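Local atomic coordinates of aminodeoxyfutalosine deaminase (Deinococcus radiodurans, PDB entry 2IMR), a protein that catalyses the zinc-dependent deamination of aminodeoxyfutalosine to futalosine in menaquinone biosynthesis and, less efficiently, deaminates adenosine and related nucleosides. Residues A[146-159]-A[167-179]. Numbering follows the deposited sequence.
Sequences AGGVGDIVWAPEVM and DLSGTLYFEVLNP
Y173 lays its ring beside strand 149-153, with G150 CA in the ring plane at the edge, 3.9 Å from Y173 CE2, and I152 CD1 packed 3.7 Å from Y173 CB. T171 CG2, from the same strand, sits over the centre of one ring face, while the edge meets the neighbouring strand. A serine in its place would probably open a gap beside G150 and leave I152 CD1 and T171 CG2 without the surface they pack on. The strands 149-153 and 170-176 run parallel, their short axes 26° apart, joined by six backbone hydrogen bonds from V149 N to S169 O through E175 N to V153 O. On the face that carries L172 and F174, M159 from helix 156-163 bends back at chi2 and chi3, bringing SD to 3.7 Å from L172 CB and CE to 3.9 Å from F174 CB. F174 CG, anti to its backbone nitrogen (chi1 -173°), carries the ring beyond the C-terminal end of strand 149-153, where CE1 lies 3.4 Å from W154 O and W198 meets the ring edge-to-face. At the C-terminal ends, E175 OE1 approaches the W154 ring edge in plane, 3.4 Å from CE3, with carboxylate and indole turned 78° apart, while E175 OE2 lies 3.3 Å from I152 CG2. E175, predicted to bind the substrate, also touches H213, and I152 packs on the zinc ligand H99. Strand, helix and strand thus form a beta-alpha-beta unit of the amidohydrolase TIM barrel, with the C-terminal ends of its strands bordering the zinc and probable substrate site.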
ATOM      1  N   ALA A 146       8.377  -6.110  12.084  1.00 30.28           N
ATOM      2  CA  ALA A 146       7.422  -5.229  12.740  1.00 31.24           C
ATOM      3  C   ALA A 146       7.415  -3.839  12.108  1.00 30.75           C
ATOM      4  O   ALA A 146       7.275  -2.836  12.802  1.00 32.61           O
ATOM      5  CB  ALA A 146       7.738  -5.128  14.233  1.00 33.05           C
ATOM      6  N   GLY A 147       7.589  -3.783  10.793  1.00 29.32           N
ATOM      7  CA  GLY A 147       7.553  -2.505  10.112  1.00 28.99           C
ATOM      8  C   GLY A 147       6.083  -2.134  10.062  1.00 28.52           C
ATOM      9  O   GLY A 147       5.223  -3.002  10.220  1.00 30.23           O
ATOM     10  N   GLY A 148       5.779  -0.861   9.853  1.00 26.92           N
ATOM     11  CA  GLY A 148       4.389  -0.456   9.804  1.00 23.80           C
ATOM     12  C   GLY A 148       3.594  -1.201   8.749  1.00 21.64           C
ATOM     13  O   GLY A 148       4.158  -1.818   7.846  1.00 20.66           O
ATOM     14  N   VAL A 149       2.273  -1.154   8.869  1.00 20.56           N
ATOM     15  CA  VAL A 149       1.411  -1.811   7.897  1.00 18.66           C
ATOM     16  C   VAL A 149       0.166  -0.980   7.604  1.00 16.63           C
ATOM     17  O   VAL A 149      -0.336  -0.260   8.468  1.00 15.44           O
ATOM     18  CB  VAL A 149       0.954  -3.210   8.386  1.00 18.77           C
ATOM     19  CG1 VAL A 149       0.132  -3.084   9.661  1.00 19.82           C
ATOM     20  CG2 VAL A 149       0.133  -3.903   7.297  1.00 18.04           C
ATOM     21  N   GLY A 150      -0.294  -1.077   6.358  1.00 15.50           N
ATOM     22  CA  GLY A 150      -1.501  -0.403   5.918  1.00 15.54           C
ATOM     23  C   GLY A 150      -2.402  -1.571   5.563  1.00 15.59           C
ATOM     24  O   GLY A 150      -2.317  -2.118   4.465  1.00 16.15           O
ATOM     25  N   ASP A 151      -3.252  -1.972   6.500  1.00 15.15           N
ATOM     26  CA  ASP A 151      -4.118  -3.123   6.282  1.00 16.16           C
ATOM     27  C   ASP A 151      -5.574  -2.802   6.011  1.00 16.29           C
ATOM     28  O   ASP A 151      -6.195  -2.012   6.720  1.00 16.66           O
ATOM     29  CB  ASP A 151      -4.038  -4.072   7.486  1.00 15.26           C
ATOM     30  CG  ASP A 151      -4.888  -5.314   7.304  1.00 14.29           C
ATOM     31  OD1 ASP A 151      -4.743  -5.962   6.255  1.00 13.95           O
ATOM     32  OD2 ASP A 151      -5.692  -5.650   8.206  1.00 15.09           O
ATOM     33  N   ILE A 152      -6.112  -3.428   4.971  1.00 15.98           N
ATOM     34  CA  ILE A 152      -7.505  -3.251   4.614  1.00 14.76           C
ATOM     35  C   ILE A 152      -8.251  -4.354   5.358  1.00 15.69           C
ATOM     36  O   ILE A 152      -7.920  -5.535   5.219  1.00 13.98           O
ATOM     37  CB  ILE A 152      -7.728  -3.414   3.101  1.00 14.83           C
ATOM     38  CG1 ILE A 152      -6.824  -2.443   2.330  1.00 13.97           C
ATOM     39  CG2 ILE A 152      -9.202  -3.170   2.763  1.00 15.86           C
ATOM     40  CD1 ILE A 152      -6.951  -0.987   2.768  1.00 15.63           C
ATOM     41  N   VAL A 153      -9.249  -3.964   6.145  1.00 15.51           N
ATOM     42  CA  VAL A 153     -10.031  -4.905   6.942  1.00 15.90           C
ATOM     43  C   VAL A 153     -11.458  -5.051   6.436  1.00 16.65           C
ATOM     44  O   VAL A 153     -12.126  -4.057   6.137  1.00 16.95           O
ATOM     45  CB  VAL A 153     -10.111  -4.445   8.424  1.00 16.94           C
ATOM     46  CG1 VAL A 153     -10.912  -5.450   9.238  1.00 15.42           C
ATOM     47  CG2 VAL A 153      -8.720  -4.280   9.001  1.00 15.02           C
ATOM     48  N   TRP A 154     -11.929  -6.292   6.357  1.00 16.53           N
ATOM     49  CA  TRP A 154     -13.287  -6.561   5.907  1.00 17.21           C
ATOM     50  C   TRP A 154     -14.222  -6.908   7.064  1.00 17.75           C
ATOM     51  O   TRP A 154     -15.190  -6.192   7.329  1.00 17.71           O
ATOM     52  CB  TRP A 154     -13.309  -7.709   4.895  1.00 18.54           C
ATOM     53  CG  TRP A 154     -14.714  -8.099   4.497  1.00 19.62           C
ATOM     54  CD1 TRP A 154     -15.536  -8.991   5.134  1.00 20.39           C
ATOM     55  CD2 TRP A 154     -15.479  -7.546   3.420  1.00 19.95           C
ATOM     56  NE1 TRP A 154     -16.769  -9.022   4.517  1.00 22.47           N
ATOM     57  CE2 TRP A 154     -16.760  -8.145   3.462  1.00 20.83           C
ATOM     58  CE3 TRP A 154     -15.207  -6.600   2.423  1.00 20.28           C
ATOM     59  CZ2 TRP A 154     -17.768  -7.827   2.544  1.00 22.25           C
ATOM     60  CZ3 TRP A 154     -16.209  -6.284   1.508  1.00 20.31           C
ATOM     61  CH2 TRP A 154     -17.473  -6.897   1.577  1.00 22.95           C
ATOM     62  N   ALA A 155     -13.935  -8.006   7.753  1.00 15.95           N
ATOM     63  CA  ALA A 155     -14.791  -8.439   8.855  1.00 17.65           C
ATOM     64  C   ALA A 155     -14.632  -7.600  10.115  1.00 16.73           C
ATOM     65  O   ALA A 155     -13.527  -7.404  10.602  1.00 18.30           O
ATOM     66  CB  ALA A 155     -14.523  -9.915   9.178  1.00 18.12           C
ATOM     67  N   PRO A 156     -15.749  -7.093  10.661  1.00 17.88           N
ATOM     68  CA  PRO A 156     -15.701  -6.281  11.880  1.00 18.11           C
ATOM     69  C   PRO A 156     -14.970  -6.990  13.031  1.00 18.09           C
ATOM     70  O   PRO A 156     -14.241  -6.360  13.798  1.00 17.95           O
ATOM     71  CB  PRO A 156     -17.176  -6.046  12.189  1.00 19.30           C
ATOM     72  CG  PRO A 156     -17.782  -5.953  10.821  1.00 19.41           C
ATOM     73  CD  PRO A 156     -17.108  -7.101  10.087  1.00 18.77           C
ATOM     74  N   GLU A 157     -15.163  -8.299  13.148  1.00 18.42           N
ATOM     75  CA  GLU A 157     -14.511  -9.057  14.212  1.00 19.20           C
ATOM     76  C   GLU A 157     -12.998  -9.077  14.041  1.00 19.27           C
ATOM     77  O   GLU A 157     -12.258  -9.200  15.015  1.00 21.13           O
ATOM     78  CB  GLU A 157     -15.069 -10.483  14.276  1.00 20.43           C
ATOM     79  CG  GLU A 157     -16.387 -10.563  15.033  1.00 25.32           C
ATOM     80  CD  GLU A 157     -16.884 -11.982  15.229  1.00 25.62           C
ATOM     81  OE1 GLU A 157     -16.072 -12.859  15.598  1.00 27.21           O
ATOM     82  OE2 GLU A 157     -18.092 -12.214  15.027  1.00 29.68           O
ATOM     83  N   VAL A 158     -12.538  -8.964  12.798  1.00 18.26           N
ATOM     84  CA  VAL A 158     -11.109  -8.930  12.537  1.00 17.64           C
ATOM     85  C   VAL A 158     -10.590  -7.581  13.019  1.00 17.78           C
ATOM     86  O   VAL A 158      -9.535  -7.509  13.649  1.00 18.72           O
ATOM     87  CB  VAL A 158     -10.807  -9.123  11.033  1.00 15.71           C
ATOM     88  CG1 VAL A 158      -9.374  -8.697  10.710  1.00 13.14           C
ATOM     89  CG2 VAL A 158     -11.014 -10.581  10.670  1.00 16.48           C
ATOM     90  N   MET A 159     -11.341  -6.514  12.747  1.00 17.66           N
ATOM     91  CA  MET A 159     -10.923  -5.190  13.203  1.00 17.09           C
ATOM     92  C   MET A 159     -10.815  -5.207  14.726  1.00 16.81           C
ATOM     93  O   MET A 159      -9.858  -4.673  15.293  1.00 17.24           O
ATOM     94  CB  MET A 159     -11.923  -4.110  12.775  1.00 16.99           C
ATOM     95  CG  MET A 159     -11.504  -2.697  13.196  1.00 17.71           C
ATOM     96  SD  MET A 159     -10.010  -2.090  12.358  1.00 18.58           S
ATOM     97  CE  MET A 159     -10.736  -1.352  10.858  1.00 17.28           C
ATOM     98  N   ASP A 167       1.500  -5.292  19.120  1.00 27.98           N
ATOM     99  CA  ASP A 167       2.711  -5.407  18.311  1.00 28.71           C
ATOM    100  C   ASP A 167       2.634  -4.781  16.920  1.00 27.91           C
ATOM    101  O   ASP A 167       3.658  -4.633  16.248  1.00 28.43           O
ATOM    102  CB  ASP A 167       3.108  -6.884  18.194  1.00 29.11           C
ATOM    103  CG  ASP A 167       2.033  -7.729  17.541  1.00 31.01           C
ATOM    104  OD1 ASP A 167       0.844  -7.544  17.873  1.00 32.59           O
ATOM    105  OD2 ASP A 167       2.378  -8.590  16.704  1.00 34.49           O
ATOM    106  N   LEU A 168       1.431  -4.413  16.490  1.00 26.40           N
ATOM    107  CA  LEU A 168       1.242  -3.801  15.173  1.00 26.36           C
ATOM    108  C   LEU A 168       1.325  -2.279  15.208  1.00 24.75           C
ATOM    109  O   LEU A 168       1.041  -1.652  16.231  1.00 26.13           O
ATOM    110  CB  LEU A 168      -0.124  -4.178  14.591  1.00 26.06           C
ATOM    111  CG  LEU A 168      -0.397  -5.599  14.099  1.00 26.63           C
ATOM    112  CD1 LEU A 168      -1.866  -5.701  13.679  1.00 25.50           C
ATOM    113  CD2 LEU A 168       0.518  -5.932  12.928  1.00 27.58           C
ATOM    114  N   SER A 169       1.710  -1.689  14.082  1.00 22.59           N
ATOM    115  CA  SER A 169       1.776  -0.238  13.969  1.00 23.22           C
ATOM    116  C   SER A 169       1.383   0.126  12.539  1.00 22.68           C
ATOM    117  O   SER A 169       1.644  -0.628  11.600  1.00 21.96           O
ATOM    118  CB  SER A 169       3.182   0.285  14.294  1.00 23.96           C
ATOM    119  OG  SER A 169       4.074   0.118  13.211  1.00 26.31           O
ATOM    120  N   GLY A 170       0.735   1.274  12.380  1.00 21.92           N
ATOM    121  CA  GLY A 170       0.310   1.699  11.060  1.00 19.35           C
ATOM    122  C   GLY A 170      -1.148   2.110  11.052  1.00 19.15           C
ATOM    123  O   GLY A 170      -1.616   2.776  11.978  1.00 19.98           O
ATOM    124  N   THR A 171      -1.872   1.709  10.013  1.00 16.77           N
ATOM    125  CA  THR A 171      -3.282   2.041   9.892  1.00 15.40           C
ATOM    126  C   THR A 171      -4.118   0.836   9.480  1.00 15.58           C
ATOM    127  O   THR A 171      -3.708   0.053   8.625  1.00 15.29           O
ATOM    128  CB  THR A 171      -3.501   3.134   8.826  1.00 15.87           C
ATOM    129  OG1 THR A 171      -2.733   4.294   9.168  1.00 16.88           O
ATOM    130  CG2 THR A 171      -4.977   3.502   8.729  1.00 15.63           C
ATOM    131  N   LEU A 172      -5.291   0.701  10.093  1.00 15.41           N
ATOM    132  CA  LEU A 172      -6.226  -0.376   9.767  1.00 17.59           C
ATOM    133  C   LEU A 172      -7.422   0.301   9.103  1.00 17.10           C
ATOM    134  O   LEU A 172      -8.185   1.007   9.768  1.00 16.92           O
ATOM    135  CB  LEU A 172      -6.690  -1.099  11.037  1.00 18.44           C
ATOM    136  CG  LEU A 172      -5.583  -1.702  11.904  1.00 18.60           C
ATOM    137  CD1 LEU A 172      -6.203  -2.359  13.134  1.00 18.20           C
ATOM    138  CD2 LEU A 172      -4.782  -2.712  11.089  1.00 21.10           C
ATOM    139  N   TYR A 173      -7.565   0.095   7.796  1.00 14.49           N
ATOM    140  CA  TYR A 173      -8.647   0.690   7.015  1.00 14.90           C
ATOM    141  C   TYR A 173      -9.858  -0.240   6.901  1.00 14.75           C
ATOM    142  O   TYR A 173      -9.736  -1.364   6.405  1.00 14.25           O
ATOM    143  CB  TYR A 173      -8.155   1.005   5.600  1.00 15.48           C
ATOM    144  CG  TYR A 173      -6.908   1.861   5.512  1.00 16.49           C
ATOM    145  CD1 TYR A 173      -6.992   3.245   5.352  1.00 16.37           C
ATOM    146  CD2 TYR A 173      -5.640   1.274   5.524  1.00 15.86           C
ATOM    147  CE1 TYR A 173      -5.846   4.020   5.197  1.00 16.84           C
ATOM    148  CE2 TYR A 173      -4.490   2.035   5.373  1.00 18.43           C
ATOM    149  CZ  TYR A 173      -4.596   3.404   5.206  1.00 19.74           C
ATOM    150  OH  TYR A 173      -3.453   4.145   5.023  1.00 20.45           O
ATOM    151  N   PHE A 174     -11.022   0.239   7.333  1.00 12.90           N
ATOM    152  CA  PHE A 174     -12.252  -0.552   7.266  1.00 15.36           C
ATOM    153  C   PHE A 174     -12.790  -0.441   5.845  1.00 16.16           C
ATOM    154  O   PHE A 174     -13.097   0.649   5.376  1.00 14.95           O
ATOM    155  CB  PHE A 174     -13.282  -0.024   8.274  1.00 16.66           C
ATOM    156  CG  PHE A 174     -14.514  -0.881   8.400  1.00 18.97           C
ATOM    157  CD1 PHE A 174     -14.409  -2.266   8.515  1.00 19.51           C
ATOM    158  CD2 PHE A 174     -15.780  -0.300   8.444  1.00 21.46           C
ATOM    159  CE1 PHE A 174     -15.546  -3.061   8.673  1.00 20.87           C
ATOM    160  CE2 PHE A 174     -16.927  -1.085   8.601  1.00 23.41           C
ATOM    161  CZ  PHE A 174     -16.810  -2.469   8.717  1.00 22.54           C
ATOM    162  N   GLU A 175     -12.910  -1.571   5.157  1.00 14.91           N
ATOM    163  CA  GLU A 175     -13.373  -1.543   3.773  1.00 15.90           C
ATOM    164  C   GLU A 175     -14.887  -1.441   3.629  1.00 14.71           C
ATOM    165  O   GLU A 175     -15.631  -2.127   4.320  1.00 14.86           O
ATOM    166  CB  GLU A 175     -12.865  -2.780   3.030  1.00 15.96           C
ATOM    167  CG  GLU A 175     -12.875  -2.630   1.522  1.00 18.70           C
ATOM    168  CD  GLU A 175     -12.165  -3.770   0.824  1.00 20.57           C
ATOM    169  OE1 GLU A 175     -12.630  -4.921   0.938  1.00 20.50           O
ATOM    170  OE2 GLU A 175     -11.139  -3.514   0.165  1.00 21.45           O
ATOM    171  N   VAL A 176     -15.331  -0.565   2.731  1.00 15.37           N
ATOM    172  CA  VAL A 176     -16.757  -0.384   2.475  1.00 15.38           C
ATOM    173  C   VAL A 176     -17.013  -0.647   0.997  1.00 15.05           C
ATOM    174  O   VAL A 176     -16.294  -0.146   0.137  1.00 15.58           O
ATOM    175  CB  VAL A 176     -17.216   1.039   2.830  1.00 14.81           C
ATOM    176  CG1 VAL A 176     -18.704   1.201   2.510  1.00 17.22           C
ATOM    177  CG2 VAL A 176     -16.960   1.303   4.305  1.00 17.50           C
ATOM    178  N   LEU A 177     -18.044  -1.432   0.707  1.00 16.64           N
ATOM    179  CA  LEU A 177     -18.355  -1.797  -0.669  1.00 16.19           C
ATOM    180  C   LEU A 177     -19.857  -1.890  -0.929  1.00 17.10           C
ATOM    181  O   LEU A 177     -20.535  -2.718  -0.345  1.00 16.22           O
ATOM    182  CB  LEU A 177     -17.691  -3.150  -0.978  1.00 15.56           C
ATOM    183  CG  LEU A 177     -17.618  -3.765  -2.384  1.00 16.78           C
ATOM    184  CD1 LEU A 177     -16.804  -5.054  -2.288  1.00 18.01           C
ATOM    185  CD2 LEU A 177     -19.002  -4.065  -2.948  1.00 17.17           C
ATOM    186  N   ASN A 178     -20.369  -1.028  -1.802  1.00 16.24           N
ATOM    187  CA  ASN A 178     -21.782  -1.055  -2.176  1.00 16.90           C
ATOM    188  C   ASN A 178     -21.991  -0.052  -3.298  1.00 15.59           C
ATOM    189  O   ASN A 178     -21.960   1.153  -3.073  1.00 16.98           O
ATOM    190  CB  ASN A 178     -22.694  -0.701  -1.004  1.00 15.44           C
ATOM    191  CG  ASN A 178     -24.153  -0.959  -1.326  1.00 18.64           C
ATOM    192  OD1 ASN A 178     -24.691  -0.401  -2.280  1.00 18.03           O
ATOM    193  ND2 ASN A 178     -24.794  -1.818  -0.541  1.00 16.79           N
ATOM    194  N   PRO A 179     -22.219  -0.546  -4.522  1.00 17.12           N
ATOM    195  CA  PRO A 179     -22.423   0.279  -5.719  1.00 17.07           C
ATOM    196  C   PRO A 179     -23.819   0.843  -5.987  1.00 18.75           C
ATOM    197  O   PRO A 179     -24.020   1.517  -6.998  1.00 17.73           O
ATOM    198  CB  PRO A 179     -21.962  -0.647  -6.832  1.00 17.56           C
ATOM    199  CG  PRO A 179     -22.474  -1.987  -6.350  1.00 15.92           C
ATOM    200  CD  PRO A 179     -22.100  -1.973  -4.880  1.00 17.25           C
TER
HETATM  201  O   HOH W   1       3.405  -3.589  12.113  1.00 31.44           O